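Glycoside Hydrolase (Bacteroides uniformis, PDB 5TA0) probably cleaves agarose chains as a family 86 glycoside hydrolase, and in this complex holds a neoagarooctaose in its binding cleft. Local coordinates at residues A[50-55]-A[368-373]; A[197-202]-A[322-327]; A[57-62]-A[372-377]. All blocks are in the same frame, centred on the assembly; numbering follows the deposited sequence.

The three contacts gather around one sugar-binding cleft in the eight-stranded parallel barrel. Interaction 1 brings together the first and last strands, 50-51 and 364-369, and interaction 2 reaches across the interior between strands 197-199 and 321-326; their centres lie about 12 Å apart. Strands 321-326 and 364-369 are neighbours. Interaction 3 joins the loops that follow strands 50-51 and 364-369, about 11 Å between centres from interaction 1 and 20 Å from interaction 2. Along the chain, 50-55 and 57-62 come first, then 197-202 and 322-327, and finally the overlapping 368-373 and 372-377, so residues from both ends of the barrel sequence and from its middle meet at one bound oligosaccharide.

Interaction 1. Residues A[50-55]-A[368-373]; sequences NFHATI and MPFAML. With AAL (3,6-anhydro-alpha-L-galactopyranose), chain C.
His52 and Ala371 share the one direct backbone hydrogen bond of this contact: His52 N donates to Ala371 O at 2.9 Å, and the donor N sits nearly in line with the carbonyl (C=O...N 160°), although the N-H itself is bent, 147° at the hydrogen. Beside it, Met372 CA offers a C-H to His52 O, while a water donates to that same oxygen and accepts from Leu373 N, 2.9 Å away. His52 O is therefore satisfied without a direct amide partner from segment 368-373.

The aromatic contacts centre on the imidazole. A chi1 of -168° carries the His52 ring away from its own amide nitrogen and toward 368-373, where it takes the edge of Phe370 on one face, a T-shaped pair with planes nearly perpendicular and centroids 5.3 Å apart. Met368 SD and Met372 SD each lie obliquely 5.0 Å from the centroid of the His52 ring. Arg83 holds NE2, which helps fix how the imidazole is turned.

Apolar packing fills the flank. The Phe51 ring carries Ala53 CB over one face and meets Leu373 edge-on, its CE1 4.0 Å from Leu373 CB. Farther back, Asn50 OD1 fits against the backbone and ring of the opposite strand, 3.2 Å from both Met368 CA and Pro369 CD; ND2 donates to Pro46 O and Ala367 O, which fixes how the amide is turned.

The sugar sits against the pocket end of this cluster. His52 CE1 comes within 3.4 Å of C6 of the anhydrogalactose, with Phe370 CZ and Met372 SD also close to that residue. Bringing the first and last strands together in this way is characteristic of barrel closure in a (beta/alpha)8-type fold, here at the strand ends that help line the agarose-oligosaccharide pocket.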
loop_
_atom_site.group_PDB
_atom_site.type_symbol
_atom_site.label_atom_id
_atom_site.label_comp_id
_atom_site.label_asym_id
_atom_site.label_seq_id
_atom_site.Cartn_x
_atom_site.Cartn_y
_atom_site.Cartn_z
ATOM N N ASN A 50 -1.863 1.513 -10.757
ATOM C CA ASN A 50 -1.279 2.812 -10.933
ATOM C C ASN A 50 0.239 2.711 -10.777
ATOM O O ASN A 50 0.765 1.623 -10.481
ATOM C CB ASN A 50 -1.909 3.807 -9.956
ATOM C CG ASN A 50 -1.726 3.358 -8.527
ATOM O OD1 ASN A 50 -0.581 3.085 -8.120
ATOM N ND2 ASN A 50 -2.804 3.243 -7.761
ATOM N N PHE A 51 0.952 3.822 -10.986
ATOM C CA PHE A 51 2.397 3.868 -10.751
ATOM C C PHE A 51 2.840 5.285 -10.437
ATOM O O PHE A 51 2.044 6.249 -10.528
ATOM C CB PHE A 51 3.214 3.209 -11.879
ATOM C CG PHE A 51 3.315 3.977 -13.182
ATOM C CD1 PHE A 51 4.556 4.309 -13.725
ATOM C CD2 PHE A 51 2.185 4.286 -13.929
ATOM C CE1 PHE A 51 4.662 4.922 -14.972
ATOM C CE2 PHE A 51 2.296 4.925 -15.166
ATOM C CZ PHE A 51 3.526 5.253 -15.678
ATOM N N HIS A 52 4.105 5.390 -10.016
ATOM C CA HIS A 52 4.647 6.622 -9.424
ATOM C C HIS A 52 5.183 7.502 -10.538
ATOM O O HIS A 52 6.389 7.605 -10.738
ATOM C CB HIS A 52 5.728 6.245 -8.404
ATOM C CG HIS A 52 6.175 7.367 -7.517
ATOM N ND1 HIS A 52 6.720 8.543 -7.989
ATOM C CD2 HIS A 52 6.120 7.499 -6.174
ATOM C CE1 HIS A 52 7.008 9.335 -6.971
ATOM N NE2 HIS A 52 6.677 8.710 -5.864
ATOM N N ALA A 53 4.281 8.170 -11.255
ATOM C CA ALA A 53 4.588 8.963 -12.442
ATOM C C ALA A 53 3.571 10.085 -12.553
ATOM O O ALA A 53 2.662 10.193 -11.746
ATOM C CB ALA A 53 4.580 8.083 -13.688
ATOM N N THR A 54 3.767 10.931 -13.541
ATOM C CA THR A 54 2.780 11.940 -13.894
ATOM C C THR A 54 2.582 11.883 -15.400
ATOM O O THR A 54 3.438 11.371 -16.145
ATOM C CB THR A 54 3.234 13.366 -13.525
ATOM O OG1 THR A 54 4.499 13.618 -14.143
ATOM C CG2 THR A 54 3.350 13.532 -12.023
ATOM N N ILE A 55 1.456 12.417 -15.858
ATOM C CA ILE A 55 1.172 12.474 -17.301
ATOM C C ILE A 55 2.065 13.428 -18.085
ATOM O O ILE A 55 2.210 13.263 -19.299
ATOM C CB ILE A 55 -0.321 12.786 -17.591
ATOM C CG1 ILE A 55 -0.700 14.208 -17.159
ATOM C CG2 ILE A 55 -1.209 11.741 -16.945
ATOM C CD1 ILE A 55 -2.126 14.585 -17.506
ATOM N N MET A 368 0.148 2.665 -4.049
ATOM C CA MET A 368 0.906 2.929 -5.273
ATOM C C MET A 368 2.187 2.118 -5.311
ATOM O O MET A 368 3.122 2.383 -4.539
ATOM C CB MET A 368 1.222 4.417 -5.378
ATOM C CG MET A 368 1.869 4.896 -6.669
ATOM S SD MET A 368 1.769 6.686 -6.865
ATOM C CE MET A 368 0.027 6.850 -7.254
ATOM N N PRO A 369 2.250 1.124 -6.214
ATOM C CA PRO A 369 3.522 0.401 -6.350
ATOM C C PRO A 369 4.649 1.359 -6.695
ATOM O O PRO A 369 4.465 2.286 -7.506
ATOM C CB PRO A 369 3.261 -0.537 -7.511
ATOM C CG PRO A 369 1.797 -0.654 -7.650
ATOM C CD PRO A 369 1.224 0.639 -7.158
ATOM N N PHE A 370 5.819 1.176 -6.091
ATOM C CA PHE A 370 6.947 2.040 -6.383
ATOM C C PHE A 370 7.634 1.587 -7.661
ATOM O O PHE A 370 8.545 0.772 -7.675
ATOM C CB PHE A 370 7.928 2.205 -5.233
ATOM C CG PHE A 370 8.923 3.286 -5.511
ATOM C CD1 PHE A 370 8.489 4.589 -5.775
ATOM C CD2 PHE A 370 10.278 3.004 -5.616
ATOM C CE1 PHE A 370 9.386 5.594 -6.064
ATOM C CE2 PHE A 370 11.182 4.020 -5.887
ATOM C CZ PHE A 370 10.735 5.315 -6.136
ATOM N N ALA A 371 7.139 2.150 -8.740
ATOM C CA ALA A 371 7.692 1.982 -10.070
ATOM C C ALA A 371 7.567 3.338 -10.734
ATOM O O ALA A 371 6.447 3.886 -10.802
ATOM C CB ALA A 371 6.901 0.951 -10.838
ATOM N N MET A 372 8.688 3.909 -11.162
ATOM C CA MET A 372 8.707 5.204 -11.861
ATOM C C MET A 372 8.778 4.941 -13.353
ATOM O O MET A 372 9.123 3.828 -13.769
ATOM C CB MET A 372 9.876 6.022 -11.362
ATOM C CG MET A 372 9.741 6.356 -9.875
ATOM S SD MET A 372 10.910 7.587 -9.254
ATOM C CE MET A 372 10.137 9.060 -9.918
ATOM N N LEU A 373 8.477 5.925 -14.187
ATOM C CA LEU A 373 8.501 5.684 -15.624
ATOM C C LEU A 373 9.909 5.419 -16.135
ATOM O O LEU A 373 10.139 4.417 -16.810
ATOM C CB LEU A 373 7.894 6.880 -16.378
ATOM C CG LEU A 373 7.837 6.723 -17.908
ATOM C CD1 LEU A 373 6.851 5.660 -18.284
ATOM C CD2 LEU A 373 7.459 8.046 -18.568
HETATM C C1 AAL C . 11.625 8.759 -3.494
HETATM C C2 AAL C . 11.220 10.184 -3.067
HETATM C C3 AAL C . 10.815 11.042 -4.255
HETATM C C4 AAL C . 11.893 10.982 -5.314
HETATM C C5 AAL C . 11.692 9.583 -5.803
HETATM C C6 AAL C . 10.202 9.503 -5.901
HETATM O O2 AAL C . 12.306 10.851 -2.414
HETATM O O3 AAL C . 9.709 10.410 -4.908
HETATM O O4 AAL C . 11.564 11.907 -6.372
HETATM O O5 AAL C . 12.133 8.636 -4.826
HETATM O O HOH W 1 7.947 8.447 -12.944
#

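Interaction 2. Residues A[197-202]-A[322-327]; sequences FCEVIN and MISQYS. With GAL (beta-D-galactopyranose), chain B; AAL (3,6-anhydro-alpha-L-galactopyranose), chain C.
Glu199 OE2 is gripped by two hydroxyls. Ser324 OG donates to it at 2.6 Å, arriving on the syn side and about 20° out of the carboxylate plane, and Thr279 OG1 also hydrogen-bonds to it. The pair spans the interior of the (beta/alpha)8-type barrel: strands 197-199 and 322-324 are not neighbours, their short axes coming no closer than 10.7 Å at an angle of 70°, so only inward-pointing side chains bridge the gap.

The other carboxylate oxygen, OE1, makes a salt bridge to Arg83, and Ser324 OG has a second bond to His281, so the acid and the serine belong to one buried polar network. Arg83 also bonds Asn202 OD1, which helps hold that amide with ND2 3.5 Å from O2 of the anhydrogalactose. Gln325, probably the engineered residue of this variant, faces the bound sugars from the other strand. These are the fourth and seventh strands of the barrel, whose C-terminal ends carry the two catalytic acids in clan GH-A hydrolases, which this enzyme probably resembles.

Next to this network, Met322 touches both Glu199 and Phe197. Its SD rests 3.6 Å from Glu199 OE2, and a bend at chi3 (-69°) brings the methyl round to Phe197, where Met322 CE meets Phe197 CG at 3.6 Å, oblique to the ring.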
loop_
_atom_site.group_PDB
_atom_site.type_symbol
_atom_site.label_atom_id
_atom_site.label_comp_id
_atom_site.label_asym_id
_atom_site.label_seq_id
_atom_site.Cartn_x
_atom_site.Cartn_y
_atom_site.Cartn_z
ATOM N N PHE A 197 -4.350 14.564 -2.929
ATOM C CA PHE A 197 -3.808 14.294 -1.597
ATOM C C PHE A 197 -2.484 15.016 -1.454
ATOM O O PHE A 197 -1.663 14.980 -2.372
ATOM C CB PHE A 197 -3.537 12.797 -1.421
ATOM C CG PHE A 197 -4.742 11.930 -1.593
ATOM C CD1 PHE A 197 -5.533 11.579 -0.516
ATOM C CD2 PHE A 197 -5.117 11.499 -2.863
ATOM C CE1 PHE A 197 -6.645 10.756 -0.698
ATOM C CE2 PHE A 197 -6.259 10.727 -3.039
ATOM C CZ PHE A 197 -7.006 10.357 -1.958
ATOM N N CYS A 198 -2.273 15.649 -0.307
ATOM C CA CYS A 198 -0.999 16.276 0.050
ATOM C C CYS A 198 -0.408 15.597 1.261
ATOM O O CYS A 198 -0.815 15.828 2.401
ATOM C CB CYS A 198 -1.180 17.772 0.285
ATOM S SG CYS A 198 -1.585 18.703 -1.213
ATOM N N GLU A 199 0.610 14.786 1.011
ATOM C CA GLU A 199 1.430 14.280 2.093
ATOM C C GLU A 199 2.335 15.411 2.549
ATOM O O GLU A 199 2.761 16.231 1.756
ATOM C CB GLU A 199 2.278 13.095 1.636
ATOM C CG GLU A 199 1.522 11.863 1.132
ATOM C CD GLU A 199 2.490 10.810 0.605
ATOM O OE1 GLU A 199 3.266 11.113 -0.325
ATOM O OE2 GLU A 199 2.501 9.683 1.194
ATOM N N VAL A 200 2.637 15.436 3.842
ATOM C CA VAL A 200 3.478 16.519 4.373
ATOM C C VAL A 200 4.933 16.375 3.916
ATOM O O VAL A 200 5.531 17.299 3.337
ATOM C CB VAL A 200 3.354 16.590 5.914
ATOM C CG1 VAL A 200 4.399 17.520 6.529
ATOM C CG2 VAL A 200 1.934 17.045 6.291
ATOM N N ILE A 201 5.513 15.217 4.207
ATOM C CA ILE A 201 6.971 15.052 4.037
ATOM C C ILE A 201 7.338 13.588 3.887
ATOM O O ILE A 201 6.828 12.730 4.616
ATOM C CB ILE A 201 7.725 15.756 5.197
ATOM C CG1 ILE A 201 9.229 15.858 4.938
ATOM C CG2 ILE A 201 7.414 15.102 6.538
ATOM C CD1 ILE A 201 9.942 16.681 5.959
ATOM N N ASN A 202 8.236 13.292 2.958
ATOM C CA ASN A 202 8.609 11.912 2.661
ATOM C C ASN A 202 9.608 11.310 3.659
ATOM O O ASN A 202 10.680 11.882 3.877
ATOM C CB ASN A 202 9.232 11.869 1.266
ATOM C CG ASN A 202 9.485 10.472 0.773
ATOM O OD1 ASN A 202 8.558 9.719 0.519
ATOM N ND2 ASN A 202 10.769 10.111 0.608
ATOM N N MET A 322 -3.152 5.546 3.190
ATOM C CA MET A 322 -2.452 5.586 1.932
ATOM C C MET A 322 -1.155 4.804 2.056
ATOM O O MET A 322 -0.459 4.903 3.068
ATOM C CB MET A 322 -2.126 7.035 1.595
ATOM C CG MET A 322 -1.158 7.216 0.439
ATOM S SD MET A 322 -0.825 8.946 0.036
ATOM C CE MET A 322 -2.422 9.419 -0.623
ATOM N N ILE A 323 -0.827 4.045 1.023
ATOM C CA ILE A 323 0.488 3.395 0.908
ATOM C C ILE A 323 1.139 3.980 -0.334
ATOM O O ILE A 323 0.942 3.506 -1.449
ATOM C CB ILE A 323 0.405 1.852 0.917
ATOM C CG1 ILE A 323 -0.433 1.341 2.109
ATOM C CG2 ILE A 323 1.792 1.259 1.041
ATOM C CD1 ILE A 323 -1.866 1.079 1.765
ATOM N N SER A 324 1.912 5.070 -0.165
ATOM C CA SER A 324 2.328 5.825 -1.331
ATOM C C SER A 324 3.563 5.270 -2.051
ATOM O O SER A 324 3.884 5.732 -3.137
ATOM C CB SER A 324 2.542 7.287 -1.005
ATOM O OG SER A 324 3.423 7.480 0.071
ATOM N N GLN A 325 4.229 4.309 -1.420
ATOM C CA GLN A 325 5.292 3.488 -2.045
ATOM C C GLN A 325 5.235 2.095 -1.449
ATOM O O GLN A 325 5.251 1.972 -0.223
ATOM C CB GLN A 325 6.695 4.026 -1.770
ATOM C CG GLN A 325 7.026 5.379 -2.397
ATOM C CD GLN A 325 8.405 5.892 -2.012
ATOM O OE1 GLN A 325 9.335 5.104 -1.667
ATOM N NE2 GLN A 325 8.573 7.189 -2.085
ATOM N N TYR A 326 5.207 1.071 -2.287
ATOM C CA TYR A 326 5.326 -0.302 -1.796
ATOM C C TYR A 326 5.912 -1.199 -2.858
ATOM O O TYR A 326 5.863 -0.885 -4.039
ATOM C CB TYR A 326 3.988 -0.850 -1.319
ATOM C CG TYR A 326 2.961 -1.241 -2.363
ATOM C CD1 TYR A 326 2.870 -2.555 -2.814
ATOM C CD2 TYR A 326 2.012 -0.327 -2.832
ATOM C CE1 TYR A 326 1.904 -2.954 -3.716
ATOM C CE2 TYR A 326 1.040 -0.714 -3.766
ATOM C CZ TYR A 326 0.969 -2.027 -4.166
ATOM O OH TYR A 326 -0.004 -2.483 -5.039
ATOM N N SER A 327 6.436 -2.315 -2.368
ATOM C CA SER A 327 6.836 -3.547 -3.101
ATOM C C SER A 327 8.047 -4.131 -2.379
ATOM O O SER A 327 7.877 -4.560 -1.247
ATOM C CB SER A 327 6.965 -3.440 -4.630
ATOM O OG SER A 327 8.040 -2.614 -4.988
HETATM C C1 GAL B . 13.964 5.272 -0.980
HETATM C C2 GAL B . 13.140 6.536 -1.163
HETATM C C3 GAL B . 12.791 6.852 -2.607
HETATM C C4 GAL B . 13.887 6.455 -3.590
HETATM C C5 GAL B . 14.456 5.091 -3.311
HETATM C C6 GAL B . 15.594 4.650 -4.250
HETATM O O2 GAL B . 11.915 6.410 -0.456
HETATM O O3 GAL B . 12.629 8.278 -2.599
HETATM O O4 GAL B . 14.933 7.440 -3.501
HETATM O O5 GAL B . 14.976 5.152 -1.984
HETATM O O6 GAL B . 15.184 4.529 -5.624
HETATM C C1 AAL C . 11.625 8.759 -3.494
HETATM C C2 AAL C . 11.220 10.184 -3.067
HETATM C C3 AAL C . 10.815 11.042 -4.255
HETATM C C4 AAL C . 11.893 10.982 -5.314
HETATM C C5 AAL C . 11.692 9.583 -5.803
HETATM C C6 AAL C . 10.202 9.503 -5.901
HETATM O O2 AAL C . 12.306 10.851 -2.414
HETATM O O3 AAL C . 9.709 10.410 -4.908
HETATM O O4 AAL C . 11.564 11.907 -6.372
HETATM O O5 AAL C . 12.133 8.636 -4.826
#

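Interaction 3. Residues A[57-62]-A[372-377]; sequences ENYWDS and MLKSEW. With GAL (beta-D-galactopyranose), chain D.
Tyr59 is crossed at a slant by Lys374, whose CG rests over one face of the phenol ring, offset toward the rim, while Trp377 CD1 meets that ring at its edge and in its plane. The hydroxyl takes a bond from the other loop: Trp377 N donates to Tyr59 OH at 3.1 Å, though not straight (142° at the hydrogen). Lys374 runs past the ring and bends at chi3 (-64°), bringing its ammonium group to the backbone carbonyl of Tyr59, where NZ donates to Tyr59 O at 3.0 Å, in the carbonyl plane and on a lone pair. Asn64 OD1 is a further partner of NZ, and a water bridges it to Ser62 OG, so the lysine tip links Tyr59 O, Asn64 and, through water, Ser62.

Next to it along the loop, Leu373 puts CD2 squarely over the five-membered ring of Trp60, a CH-pi contact 3.6 Å from the centroid and 12° off the normal. Both loops follow barrel strands, 50-51 and 364-369, so this packing continues the junction of first and last strand outward into the wall of the cleft. Trp377 supplies a flat aromatic platform for sugar, as is common in carbohydrate-binding clefts: a galactose lies over one face of the indole, its C1 3.6 Å from Trp377 CZ2, and Ser375 CB backs the opposite face.

Farther out, Glu57 works through water. Its OE1 accepts from a water at 2.6 Å that in turn takes the N-H of Ser375, and its OE2 accepts at 2.7 Å from the water on Leu373 N. Trp60 NE1 is held by Thr54 O, helix 69-76 packs against the indole, and Glu376 turns its carboxylate away to Arg394 and Tyr405.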
loop_
_atom_site.group_PDB
_atom_site.type_symbol
_atom_site.label_atom_id
_atom_site.label_comp_id
_atom_site.label_asym_id
_atom_site.label_seq_id
_atom_site.Cartn_x
_atom_site.Cartn_y
_atom_site.Cartn_z
ATOM N N GLU A 57 5.484 14.385 -17.254
ATOM C CA GLU A 57 6.947 14.261 -17.214
ATOM C C GLU A 57 7.430 14.130 -18.686
ATOM O O GLU A 57 6.796 13.459 -19.500
ATOM C CB GLU A 57 7.403 13.144 -16.261
ATOM C CG GLU A 57 6.863 11.772 -16.487
ATOM C CD GLU A 57 7.502 10.775 -15.560
ATOM O OE1 GLU A 57 8.618 10.358 -15.903
ATOM O OE2 GLU A 57 6.908 10.426 -14.512
ATOM N N ASN A 58 8.568 14.776 -18.966
ATOM C CA ASN A 58 9.094 14.849 -20.337
ATOM C C ASN A 58 9.643 13.518 -20.863
ATOM O O ASN A 58 9.834 13.346 -22.063
ATOM C CB ASN A 58 10.069 16.046 -20.556
ATOM C CG ASN A 58 11.399 15.940 -19.813
ATOM O OD1 ASN A 58 11.807 14.876 -19.369
ATOM N ND2 ASN A 58 12.087 17.084 -19.708
ATOM N N TYR A 59 9.839 12.570 -19.956
ATOM C CA TYR A 59 10.351 11.242 -20.277
ATOM C C TYR A 59 9.396 10.406 -21.143
ATOM O O TYR A 59 9.823 9.450 -21.775
ATOM C CB TYR A 59 10.696 10.469 -18.992
ATOM C CG TYR A 59 11.838 11.020 -18.163
ATOM C CD1 TYR A 59 12.981 11.611 -18.763
ATOM C CD2 TYR A 59 11.809 10.927 -16.769
ATOM C CE1 TYR A 59 14.024 12.085 -17.997
ATOM C CE2 TYR A 59 12.865 11.397 -16.000
ATOM C CZ TYR A 59 13.960 11.981 -16.625
ATOM O OH TYR A 59 14.997 12.433 -15.836
ATOM N N TRP A 60 8.106 10.755 -21.200
ATOM C CA TRP A 60 7.191 10.114 -22.126
ATOM C C TRP A 60 7.504 10.392 -23.604
ATOM O O TRP A 60 7.029 9.660 -24.446
ATOM C CB TRP A 60 5.758 10.593 -21.924
ATOM C CG TRP A 60 5.075 10.185 -20.649
ATOM C CD1 TRP A 60 4.840 10.970 -19.558
ATOM C CD2 TRP A 60 4.450 8.909 -20.370
ATOM N NE1 TRP A 60 4.147 10.253 -18.602
ATOM C CE2 TRP A 60 3.881 8.997 -19.077
ATOM C CE3 TRP A 60 4.318 7.712 -21.089
ATOM C CZ2 TRP A 60 3.208 7.940 -18.491
ATOM C CZ3 TRP A 60 3.651 6.677 -20.522
ATOM C CH2 TRP A 60 3.094 6.787 -19.216
ATOM N N ASP A 61 8.261 11.446 -23.868
ATOM C CA ASP A 61 8.266 12.090 -25.186
ATOM C C ASP A 61 9.587 12.058 -25.914
ATOM O O ASP A 61 9.727 12.729 -26.948
ATOM C CB ASP A 61 7.808 13.526 -24.989
ATOM C CG ASP A 61 6.388 13.579 -24.444
ATOM O OD1 ASP A 61 5.510 12.969 -25.061
ATOM O OD2 ASP A 61 6.205 14.165 -23.379
ATOM N N SER A 62 10.550 11.293 -25.435
ATOM C CA SER A 62 11.819 11.138 -26.149
ATOM C C SER A 62 12.497 9.823 -25.811
ATOM O O SER A 62 12.300 9.274 -24.712
ATOM C CB SER A 62 12.757 12.299 -25.855
ATOM O OG SER A 62 13.144 12.341 -24.502
ATOM N N MET A 372 8.688 3.909 -11.162
ATOM C CA MET A 372 8.707 5.204 -11.861
ATOM C C MET A 372 8.778 4.941 -13.353
ATOM O O MET A 372 9.123 3.828 -13.769
ATOM C CB MET A 372 9.876 6.022 -11.362
ATOM C CG MET A 372 9.741 6.356 -9.875
ATOM S SD MET A 372 10.910 7.587 -9.254
ATOM C CE MET A 372 10.137 9.060 -9.918
ATOM N N LEU A 373 8.477 5.925 -14.187
ATOM C CA LEU A 373 8.501 5.684 -15.624
ATOM C C LEU A 373 9.909 5.419 -16.135
ATOM O O LEU A 373 10.139 4.417 -16.810
ATOM C CB LEU A 373 7.894 6.880 -16.378
ATOM C CG LEU A 373 7.837 6.723 -17.908
ATOM C CD1 LEU A 373 6.851 5.660 -18.284
ATOM C CD2 LEU A 373 7.459 8.046 -18.568
ATOM N N LYS A 374 10.829 6.311 -15.810
ATOM C CA LYS A 374 12.153 6.317 -16.440
ATOM C C LYS A 374 13.261 6.803 -15.525
ATOM O O LYS A 374 14.347 6.220 -15.483
ATOM C CB LYS A 374 12.113 7.185 -17.715
ATOM C CG LYS A 374 13.438 7.217 -18.483
ATOM C CD LYS A 374 13.419 8.007 -19.784
ATOM C CE LYS A 374 12.497 7.404 -20.815
ATOM N NZ LYS A 374 12.486 8.182 -22.090
ATOM N N SER A 375 13.032 7.907 -14.831
ATOM C CA SER A 375 13.982 8.432 -13.848
ATOM C C SER A 375 15.428 8.445 -14.359
ATOM O O SER A 375 16.328 7.940 -13.698
ATOM C CB SER A 375 13.867 7.637 -12.550
ATOM O OG SER A 375 12.539 7.794 -12.067
ATOM N N GLU A 376 15.622 9.046 -15.532
ATOM C CA GLU A 376 16.947 9.277 -16.121
ATOM C C GLU A 376 17.877 9.995 -15.145
ATOM O O GLU A 376 19.061 9.680 -15.048
ATOM C CB GLU A 376 16.796 10.121 -17.390
ATOM C CG GLU A 376 18.060 10.245 -18.215
ATOM C CD GLU A 376 18.110 9.247 -19.353
ATOM O OE1 GLU A 376 19.223 8.933 -19.817
ATOM O OE2 GLU A 376 17.033 8.788 -19.805
ATOM N N TRP A 377 17.326 10.941 -14.393
ATOM C CA TRP A 377 18.060 11.672 -13.350
ATOM C C TRP A 377 18.713 10.755 -12.308
ATOM O O TRP A 377 19.641 11.169 -11.612
ATOM C CB TRP A 377 17.137 12.697 -12.607
ATOM C CG TRP A 377 15.898 12.069 -12.050
ATOM C CD1 TRP A 377 14.629 12.125 -12.603
ATOM C CD2 TRP A 377 15.771 11.267 -10.865
ATOM N NE1 TRP A 377 13.773 11.405 -11.853
ATOM C CE2 TRP A 377 14.422 10.856 -10.789
ATOM C CE3 TRP A 377 16.656 10.843 -9.870
ATOM C CZ2 TRP A 377 13.946 10.059 -9.742
ATOM C CZ3 TRP A 377 16.178 10.028 -8.829
ATOM C CH2 TRP A 377 14.829 9.653 -8.787
HETATM C C1 GAL D . 12.683 12.260 -7.181
HETATM C C2 GAL D . 12.192 13.341 -8.148
HETATM C C3 GAL D . 13.337 13.952 -8.965
HETATM C C4 GAL D . 14.484 14.349 -8.044
HETATM C C5 GAL D . 14.890 13.149 -7.193
HETATM C C6 GAL D . 16.046 13.448 -6.240
HETATM O O2 GAL D . 11.224 12.737 -9.006
HETATM O O3 GAL D . 12.859 15.059 -9.753
HETATM O O4 GAL D . 14.056 15.396 -7.157
HETATM O O5 GAL D . 13.774 12.722 -6.396
HETATM O O6 GAL D . 16.353 12.287 -5.448
HETATM O O HOH W 1 7.947 8.447 -12.944
HETATM O O HOH W 2 10.275 8.909 -14.428
HETATM O O HOH W 3 13.383 10.828 -22.227
#